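Local coordinates for protein alpha-galactosidase (Thermus thermophilus, PDB 6LCJ) that probably hydrolyses terminal alpha-galactosyl residues from galactosides, as a thermostable GH36 alpha-galactosidase that assembles as a hexamer, at residues M216-L219 and A220-R224; A287-V290 and R291-L294. All coordinates share one frame; numbering follows the deposited sequence.

Contact 1: M216-L219 and A220-R224; sequences MAFL and AERIR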
loop_
_atom_site.group_PDB
_atom_site.type_symbol
_atom_site.label_atom_id
_atom_site.label_comp_id
_atom_site.label_asym_id
_atom_site.label_seq_id
_atom_site.Cartn_x
_atom_site.Cartn_y
_atom_site.Cartn_z
ATOM N N MET E 216 19.545 -16.368 -51.447
ATOM C CA MET E 216 19.629 -14.916 -51.528
ATOM C C MET E 216 20.620 -14.454 -52.582
ATOM O O MET E 216 20.460 -13.357 -53.128
ATOM C CB MET E 216 19.991 -14.321 -50.161
ATOM C CG MET E 216 19.021 -14.698 -49.053
ATOM S SD MET E 216 17.274 -14.454 -49.468
ATOM C CE MET E 216 17.200 -12.666 -49.646
ATOM N N ALA E 217 21.638 -15.252 -52.891
ATOM C CA ALA E 217 22.606 -14.813 -53.891
ATOM C C ALA E 217 21.990 -14.781 -55.280
ATOM O O ALA E 217 22.386 -13.960 -56.112
ATOM C CB ALA E 217 23.834 -15.719 -53.876
ATOM N N PHE E 218 21.011 -15.651 -55.536
ATOM C CA PHE E 218 20.317 -15.660 -56.818
ATOM C C PHE E 218 19.478 -14.401 -56.997
ATOM O O PHE E 218 19.565 -13.717 -58.027
ATOM C CB PHE E 218 19.445 -16.911 -56.908
ATOM C CG PHE E 218 18.350 -16.817 -57.920
ATOM C CD1 PHE E 218 18.624 -16.989 -59.272
ATOM C CD2 PHE E 218 17.042 -16.566 -57.525
ATOM C CE1 PHE E 218 17.611 -16.901 -60.221
ATOM C CE2 PHE E 218 16.018 -16.481 -58.463
ATOM C CZ PHE E 218 16.306 -16.648 -59.817
ATOM N N LEU E 219 18.649 -14.089 -55.997
ATOM C CA LEU E 219 17.866 -12.859 -55.994
ATOM C C LEU E 219 18.724 -11.631 -56.280
ATOM O O LEU E 219 18.333 -10.760 -57.063
ATOM C CB LEU E 219 17.171 -12.713 -54.644
ATOM C CG LEU E 219 15.810 -12.034 -54.604
ATOM C CD1 LEU E 219 14.902 -12.602 -55.672
ATOM C CD2 LEU E 219 15.236 -12.257 -53.224
ATOM N N ALA E 220 19.894 -11.531 -55.647
ATOM C CA ALA E 220 20.718 -10.346 -55.869
ATOM C C ALA E 220 21.255 -10.288 -57.294
ATOM O O ALA E 220 21.424 -9.194 -57.841
ATOM C CB ALA E 220 21.876 -10.295 -54.870
ATOM N N GLU E 221 21.528 -11.445 -57.914
ATOM C CA GLU E 221 22.059 -11.430 -59.272
ATOM C C GLU E 221 20.989 -11.011 -60.275
ATOM O O GLU E 221 21.276 -10.265 -61.218
ATOM C CB GLU E 221 22.645 -12.795 -59.628
ATOM C CG GLU E 221 23.236 -12.883 -61.044
ATOM C CD GLU E 221 24.151 -11.704 -61.418
ATOM O OE1 GLU E 221 24.944 -11.242 -60.559
ATOM O OE2 GLU E 221 24.077 -11.242 -62.584
ATOM N N ARG E 222 19.746 -11.472 -60.078
ATOM C CA ARG E 222 18.624 -10.959 -60.861
ATOM C C ARG E 222 18.476 -9.445 -60.707
ATOM O O ARG E 222 18.153 -8.747 -61.677
ATOM C CB ARG E 222 17.329 -11.667 -60.449
ATOM C CG ARG E 222 17.325 -13.170 -60.711
ATOM C CD ARG E 222 17.037 -13.513 -62.173
ATOM N NE ARG E 222 15.977 -14.521 -62.309
ATOM C CZ ARG E 222 14.723 -14.266 -62.702
ATOM N NH1 ARG E 222 14.350 -13.023 -63.010
ATOM N NH2 ARG E 222 13.837 -15.259 -62.786
ATOM N N ILE E 223 18.716 -8.918 -59.500
ATOM C CA ILE E 223 18.588 -7.480 -59.265
ATOM C C ILE E 223 19.679 -6.714 -60.003
ATOM O O ILE E 223 19.418 -5.667 -60.612
ATOM C CB ILE E 223 18.624 -7.168 -57.757
ATOM C CG1 ILE E 223 17.373 -7.683 -57.064
ATOM C CG2 ILE E 223 18.764 -5.670 -57.512
ATOM C CD1 ILE E 223 17.556 -7.799 -55.581
ATOM N N ARG E 224 20.925 -7.188 -59.913
ATOM C CA ARG E 224 22.002 -6.535 -60.658
ATOM C C ARG E 224 21.799 -6.676 -62.158
ATOM O O ARG E 224 22.130 -5.759 -62.914
ATOM C CB ARG E 224 23.364 -7.101 -60.262
ATOM C CG ARG E 224 23.696 -6.970 -58.782
ATOM C CD ARG E 224 24.802 -7.960 -58.402
ATOM N NE ARG E 224 25.720 -7.426 -57.401
ATOM C CZ ARG E 224 26.702 -6.565 -57.651
ATOM N NH1 ARG E 224 26.906 -6.124 -58.887
ATOM N NH2 ARG E 224 27.481 -6.149 -56.654
#

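Contact 2: A287-V290 and R291-L294; sequences ADLV and RKAL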
loop_
_atom_site.group_PDB
_atom_site.type_symbol
_atom_site.label_atom_id
_atom_site.label_comp_id
_atom_site.label_asym_id
_atom_site.label_seq_id
_atom_site.Cartn_x
_atom_site.Cartn_y
_atom_site.Cartn_z
ATOM N N ALA E 287 29.965 -9.430 -37.856
ATOM C CA ALA E 287 30.770 -9.058 -39.016
ATOM C C ALA E 287 30.731 -10.136 -40.100
ATOM O O ALA E 287 30.763 -9.814 -41.290
ATOM C CB ALA E 287 32.208 -8.765 -38.594
ATOM N N ASP E 288 30.643 -11.410 -39.721
ATOM C CA ASP E 288 30.502 -12.456 -40.726
ATOM C C ASP E 288 29.149 -12.421 -41.413
ATOM O O ASP E 288 29.024 -12.962 -42.517
ATOM C CB ASP E 288 30.707 -13.837 -40.108
ATOM C CG ASP E 288 32.140 -14.090 -39.729
ATOM O OD1 ASP E 288 33.003 -13.228 -40.033
ATOM O OD2 ASP E 288 32.407 -15.152 -39.124
ATOM N N LEU E 289 28.126 -11.835 -40.774
ATOM C CA LEU E 289 26.853 -11.604 -41.461
ATOM C C LEU E 289 27.011 -10.564 -42.563
ATOM O O LEU E 289 26.497 -10.738 -43.673
ATOM C CB LEU E 289 25.782 -11.156 -40.471
ATOM C CG LEU E 289 25.260 -12.167 -39.456
ATOM C CD1 LEU E 289 24.386 -11.443 -38.446
ATOM C CD2 LEU E 289 24.493 -13.282 -40.149
ATOM N N VAL E 290 27.733 -9.486 -42.274
ATOM C CA VAL E 290 28.046 -8.507 -43.303
ATOM C C VAL E 290 28.858 -9.148 -44.420
ATOM O O VAL E 290 28.538 -9.002 -45.606
ATOM C CB VAL E 290 28.779 -7.307 -42.687
ATOM C CG1 VAL E 290 29.348 -6.434 -43.778
ATOM C CG2 VAL E 290 27.820 -6.517 -41.783
ATOM N N ARG E 291 29.923 -9.872 -44.061
ATOM C CA ARG E 291 30.733 -10.557 -45.067
ATOM C C ARG E 291 29.900 -11.543 -45.893
ATOM O O ARG E 291 30.021 -11.590 -47.123
ATOM C CB ARG E 291 31.917 -11.255 -44.391
ATOM C CG ARG E 291 32.891 -10.265 -43.755
ATOM C CD ARG E 291 34.128 -10.943 -43.147
ATOM N NE ARG E 291 35.098 -9.995 -42.570
ATOM C CZ ARG E 291 35.652 -8.952 -43.214
ATOM N NH1 ARG E 291 35.337 -8.678 -44.477
ATOM N NH2 ARG E 291 36.525 -8.162 -42.588
ATOM N N LYS E 292 29.030 -12.323 -45.251
ATOM C CA LYS E 292 28.189 -13.229 -46.030
ATOM C C LYS E 292 27.279 -12.468 -47.004
ATOM O O LYS E 292 27.068 -12.913 -48.141
ATOM C CB LYS E 292 27.360 -14.112 -45.106
ATOM C CG LYS E 292 26.222 -14.792 -45.798
ATOM C CD LYS E 292 25.647 -15.912 -44.956
ATOM C CE LYS E 292 25.263 -15.407 -43.583
ATOM N NZ LYS E 292 24.160 -16.194 -42.992
ATOM N N ALA E 293 26.729 -11.320 -46.585
ATOM C CA ALA E 293 25.814 -10.589 -47.460
ATOM C C ALA E 293 26.543 -10.000 -48.664
ATOM O O ALA E 293 26.018 -10.027 -49.783
ATOM C CB ALA E 293 25.087 -9.490 -46.681
ATOM N N LEU E 294 27.754 -9.469 -48.457
ATOM C CA LEU E 294 28.545 -8.967 -49.578
ATOM C C LEU E 294 28.856 -10.079 -50.561
ATOM O O LEU E 294 28.738 -9.894 -51.779
ATOM C CB LEU E 294 29.847 -8.341 -49.096
ATOM C CG LEU E 294 29.846 -7.113 -48.203
ATOM C CD1 LEU E 294 31.165 -6.400 -48.337
ATOM C CD2 LEU E 294 28.700 -6.182 -48.539
#

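Contact 1: M216-L219 and A220-R224
Met-216 and Ala-220 are joined by the first of four backbone hydrogen bonds that tie 216-219 to 220-224 in one continuous alpha helix. Each runs from an amide N to the carbonyl O four residues earlier. Ala-220 N to Met-216 O and Glu-221 N to Ala-217 O are the longer ones. Arg-222 N to Phe-218 O is 3.0 Å and nearly straight at 171°. Ile-223 N reaches Leu-219 O at 3.1 Å. Phe-218 O also takes a weak bond from Glu-221 N, so that one carbonyl meets the amides three and four residues on.

One turn apart, Phe-218 and Arg-222 run side by side in the same direction. The methylene CG of Arg-222 sits over one face of the ring, toward its rim, in a CH-pi contact 4.0 Å from the centroid. Phe-218 puts its ring there by holding CG beside its carbonyl carbon (chi1 160°), which swings the ring to the side where the Arg-222 chain rises. The arginine then bends at chi2 and chi3, bringing NE to 3.3 Å from Phe-218 CZ, while the guanidinium stands almost perpendicular to the ring, 88° between planes. The aliphatic stem thus does the covering, and the charged group is not stacked flat on the ring. On another side of the helix, CG1 of Ile-223 lies 3.2 Å from Leu-219 O.

Helix 216-224 packs on the parallel strands of the TIM-barrel domain. Ala-220 and Ile-223 touch Ala-230 of strand 229-234, and Leu-219 meets Ile-195 of strand 192-195. Leu-179 of the neighbouring helix 175-185 touches Phe-218, Leu-219 and Arg-222 together.

Contact 2: A287-V290 and R291-L294
The carboxylate of Asp-288 and the guanidinium of Arg-291, three residues on, are the two flat side-chain groups, and neither lies on the other's face. Their planes are turned 49° apart and the two chains run at a slant to each other. The nearest approach is made by the methylene CD of Arg-291, 4.0 Å from Asp-288 OD1; NE stays at 4.6 Å from the same oxygen, too far for a charged contact. Extended from CG to NE, the arginine chain carries its guanidinium away from the carboxylate. Its CG, placed beside the backbone N (chi1 -65°), rests 3.3 Å from Ala-287 O.

Lys-292 and Leu-289 lie alongside each other, pointing the same way. The lysine chain leaves the helix with CG beside its carbonyl carbon and bends only at chi3 (54°), which brings CE and NZ along the methyl CD2 of Leu-289, with NZ 4.1 Å from CD2. Beneath these side chains the alpha-helical backbone bonds continue: Arg-291 N to Ala-287 O at 2.9 Å, Lys-292 N to Asp-288 O at 2.8 Å, Ala-293 N to Leu-289 O and Leu-294 N to Val-290 O. The second is the shortest, although its donor stands above the carbonyl plane. CG of Leu-294 lies 3.5 Å from Val-290 O.

Val-290 and Ala-293 face Leu-301 of strand 298-303, while Ala-287 touches Arg-326 and Ala-330 of helix 317-331. The chemistry is therefore divided around the helix. The carboxylate of Asp-288 may weakly offset the charge of Arg-291, which also lies near Arg-326, but no salt bridge forms, whereas the ammonium of Lys-292 slides past a leucine methyl to a salt bridge with Glu-207 and a hydrogen bond to Trp-206 O.

In the fold
Contact 1 precedes contact 2 in the sequence; they lie on helices 216-224 and 280-296 of the TIM-barrel domain, which pack against parallel strands of its sheet. Their centres are about 16 Å apart and their nearest atoms about 6 Å, so the two do not touch directly. The region between them is bridged by the turn after helix 280-296 and the start of strand 298-303: Tyr-298 OH hydrogen-bonds Met-216 O, and Gly-297 O receives Arg-224 NE. Further along, the same strand reaches contact 2 at Leu-301. No other subunit of the hexamer touches either contact.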